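Local coordinates for protein CD1-2 antigen (Gallus gallus, PDB 3DBX) that probably presents lipid antigens to T cells, as other CD1 molecules do, in an MHC class I-like fold, at residues A[193-198]-A[207-212]. Residues are numbered along the deposited sequence; the frame is centred on the assembly and turned at random.
Sequences AVVFAR and LVCRVT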
ATOM      1  N   ALA A 193     -16.117  16.129  -3.255  1.00 29.20           N
ATOM      2  CA  ALA A 193     -16.909  15.311  -2.313  1.00 28.16           C
ATOM      3  C   ALA A 193     -18.400  15.355  -2.641  1.00 28.93           C
ATOM      4  O   ALA A 193     -18.906  16.314  -3.228  1.00 30.68           O
ATOM      5  CB  ALA A 193     -16.655  15.726  -0.863  1.00 27.07           C
ATOM      6  N   VAL A 194     -19.084  14.274  -2.307  1.00 28.72           N
ATOM      7  CA  VAL A 194     -20.515  14.163  -2.547  1.00 28.85           C
ATOM      8  C   VAL A 194     -21.119  13.596  -1.270  1.00 27.40           C
ATOM      9  O   VAL A 194     -20.476  12.779  -0.590  1.00 25.43           O
ATOM     10  CB  VAL A 194     -20.871  13.304  -3.805  1.00 30.01           C
ATOM     11  CG1 VAL A 194     -20.400  13.984  -5.124  1.00 32.63           C
ATOM     12  CG2 VAL A 194     -20.344  11.847  -3.726  1.00 29.78           C
ATOM     13  N   VAL A 195     -22.328  14.059  -0.938  1.00 27.49           N
ATOM     14  CA  VAL A 195     -23.067  13.585   0.248  1.00 27.10           C
ATOM     15  C   VAL A 195     -24.423  13.013  -0.203  1.00 28.59           C
ATOM     16  O   VAL A 195     -25.142  13.645  -1.004  1.00 30.45           O
ATOM     17  CB  VAL A 195     -23.281  14.724   1.272  1.00 28.07           C
ATOM     18  CG1 VAL A 195     -24.182  14.271   2.397  1.00 27.81           C
ATOM     19  CG2 VAL A 195     -21.953  15.166   1.875  1.00 26.87           C
ATOM     20  N   PHE A 196     -24.759  11.810   0.259  1.00 27.77           N
ATOM     21  CA  PHE A 196     -26.093  11.247   0.010  1.00 29.95           C
ATOM     22  C   PHE A 196     -26.545  10.406   1.210  1.00 30.04           C
ATOM     23  O   PHE A 196     -25.751  10.141   2.106  1.00 29.61           O
ATOM     24  CB  PHE A 196     -26.117  10.423  -1.287  1.00 31.09           C
ATOM     25  CG  PHE A 196     -24.988   9.426  -1.391  1.00 30.60           C
ATOM     26  CD1 PHE A 196     -23.727   9.828  -1.865  1.00 32.15           C
ATOM     27  CD2 PHE A 196     -25.163   8.126  -0.975  1.00 28.86           C
ATOM     28  CE1 PHE A 196     -22.675   8.917  -1.942  1.00 33.51           C
ATOM     29  CE2 PHE A 196     -24.112   7.191  -1.048  1.00 31.40           C
ATOM     30  CZ  PHE A 196     -22.877   7.581  -1.547  1.00 30.75           C
ATOM     31  N   ALA A 197     -27.820  10.021   1.231  1.00 31.39           N
ATOM     32  CA  ALA A 197     -28.385   9.248   2.344  1.00 31.39           C
ATOM     33  C   ALA A 197     -28.889   7.902   1.891  1.00 32.08           C
ATOM     34  O   ALA A 197     -29.453   7.773   0.786  1.00 33.23           O
ATOM     35  CB  ALA A 197     -29.501  10.017   3.022  1.00 32.94           C
ATOM     36  N   ARG A 198     -28.683   6.885   2.730  1.00 31.91           N
ATOM     37  CA  ARG A 198     -29.123   5.530   2.392  1.00 33.46           C
ATOM     38  C   ARG A 198     -29.797   4.873   3.599  1.00 35.53           C
ATOM     39  O   ARG A 198     -29.690   5.382   4.716  1.00 34.63           O
ATOM     40  CB  ARG A 198     -27.930   4.700   1.881  1.00 33.31           C
ATOM     41  CG  ARG A 198     -27.174   5.317   0.666  1.00 32.75           C
ATOM     42  CD  ARG A 198     -28.075   5.169  -0.562  1.00 34.74           C
ATOM     43  NE  ARG A 198     -27.505   5.556  -1.845  1.00 34.08           N
ATOM     44  CZ  ARG A 198     -27.956   6.549  -2.606  1.00 35.30           C
ATOM     45  NH1 ARG A 198     -28.949   7.328  -2.184  1.00 32.32           N
ATOM     46  NH2 ARG A 198     -27.381   6.781  -3.776  1.00 33.26           N
ATOM     47  N   LEU A 207     -25.829   8.557   6.488  1.00 29.63           N
ATOM     48  CA  LEU A 207     -25.336   9.633   5.641  1.00 26.61           C
ATOM     49  C   LEU A 207     -23.945   9.243   5.197  1.00 26.63           C
ATOM     50  O   LEU A 207     -23.174   8.774   6.022  1.00 25.64           O
ATOM     51  CB  LEU A 207     -25.296  10.974   6.375  1.00 28.22           C
ATOM     52  CG  LEU A 207     -26.617  11.372   7.045  1.00 30.96           C
ATOM     53  CD1 LEU A 207     -26.473  12.733   7.673  1.00 32.17           C
ATOM     54  CD2 LEU A 207     -27.783  11.346   6.062  1.00 31.66           C
ATOM     55  N   VAL A 208     -23.643   9.438   3.907  1.00 24.27           N
ATOM     56  CA  VAL A 208     -22.360   9.033   3.309  1.00 24.05           C
ATOM     57  C   VAL A 208     -21.713  10.250   2.704  1.00 25.08           C
ATOM     58  O   VAL A 208     -22.367  10.990   1.982  1.00 24.53           O
ATOM     59  CB  VAL A 208     -22.541   7.989   2.171  1.00 24.04           C
ATOM     60  CG1 VAL A 208     -21.208   7.582   1.561  1.00 23.06           C
ATOM     61  CG2 VAL A 208     -23.283   6.724   2.672  1.00 24.39           C
ATOM     62  N   CYS A 209     -20.444  10.484   3.032  1.00 25.87           N
ATOM     63  CA  CYS A 209     -19.668  11.513   2.355  1.00 24.88           C
ATOM     64  C   CYS A 209     -18.573  10.756   1.569  1.00 25.09           C
ATOM     65  O   CYS A 209     -17.744  10.098   2.184  1.00 24.08           O
ATOM     66  CB  CYS A 209     -19.013  12.369   3.406  1.00 25.75           C
ATOM     67  SG  CYS A 209     -18.021  13.712   2.747  1.00 29.63           S
ATOM     68  N   ARG A 210     -18.600  10.813   0.238  1.00 24.70           N
ATOM     69  CA  ARG A 210     -17.608  10.116  -0.553  1.00 24.26           C
ATOM     70  C   ARG A 210     -16.640  11.173  -1.080  1.00 23.58           C
ATOM     71  O   ARG A 210     -17.062  12.106  -1.752  1.00 23.74           O
ATOM     72  CB  ARG A 210     -18.286   9.363  -1.694  1.00 26.76           C
ATOM     73  CG  ARG A 210     -17.304   8.636  -2.635  1.00 28.11           C
ATOM     74  CD  ARG A 210     -18.065   8.088  -3.845  1.00 34.79           C
ATOM     75  NE  ARG A 210     -17.147   7.672  -4.902  1.00 37.25           N
ATOM     76  CZ  ARG A 210     -17.515   7.199  -6.080  1.00 38.83           C
ATOM     77  NH1 ARG A 210     -18.804   7.036  -6.364  1.00 40.91           N
ATOM     78  NH2 ARG A 210     -16.589   6.852  -6.953  1.00 41.73           N
ATOM     79  N   VAL A 211     -15.357  11.039  -0.743  1.00 21.58           N
ATOM     80  CA  VAL A 211     -14.350  12.058  -1.098  1.00 21.49           C
ATOM     81  C   VAL A 211     -13.396  11.406  -2.074  1.00 21.86           C
ATOM     82  O   VAL A 211     -12.908  10.332  -1.790  1.00 20.89           O
ATOM     83  CB  VAL A 211     -13.556  12.478   0.144  1.00 22.07           C
ATOM     84  CG1 VAL A 211     -12.616  13.640  -0.221  1.00 22.64           C
ATOM     85  CG2 VAL A 211     -14.550  12.956   1.289  1.00 19.52           C
ATOM     86  N   THR A 212     -13.182  12.031  -3.233  1.00 22.44           N
ATOM     87  CA  THR A 212     -12.442  11.385  -4.320  1.00 24.68           C
ATOM     88  C   THR A 212     -11.340  12.320  -4.872  1.00 25.38           C
ATOM     89  O   THR A 212     -11.292  13.506  -4.520  1.00 25.62           O
ATOM     90  CB  THR A 212     -13.453  10.931  -5.457  1.00 28.56           C
ATOM     91  OG1 THR A 212     -14.106  12.091  -5.993  1.00 30.35           O
ATOM     92  CG2 THR A 212     -14.563  10.049  -4.880  1.00 28.05           C
TER
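The first beta hairpin of the immunoglobulin C1-set domain, strands A and B of its four-stranded sheet, shows how one antiparallel pairing serves two surfaces. Two hydrogen-bonded pairs join segments 193-198 and 207-212: Val194 with Arg210 (Arg210 N to Val194 O 2.8 Å) and Phe196 with Val208 (Val208 N to Phe196 O 2.9 Å). These N-H groups approach nearly along the C=O axis; the return bonds from Val194 N and Phe196 N lie in the carbonyl plane. Between the two, at the non-hydrogen-bonded pair Val195 with Cys209, Val195 CA makes a CA-H...O contact with Val208 O at 3.2 Å.

On the sheet face that carries Val194, Phe196, Val208 and Arg210, Phe196 CG takes the crowded position between backbone N and carbonyl carbon (chi1 49°). The ring thereby lies over Val208, whose CB sits 3.9 Å from the ring centroid (CH-pi), with CG1 3.5 Å from Phe196 CZ. Arg198 meets the ring edge: its CG lies in the ring plane, and Phe196 CD2 sits 3.5 Å above the centre of the guanidinium, whose NE salt-bridges an acidic side chain of the partner protein chain. Val194 CG2 touches Arg210 CB at 3.8 Å, and the extended Arg210 carries NH2 to a polar side chain of that partner.

The opposite face is apolar: Ala197 CB meets Leu207 CD2 at 3.7 Å, and Val195 CG2 nears the sulfur of Cys209, disulfide-bonded to Cys267 across the sandwich. Leu207 and Cys209 pack on Trp223 of strand 220-225 in the second sheet. Strand 192-200 is outermost in its sheet within this chain; strand 204-214 pairs onward with strand 249-257.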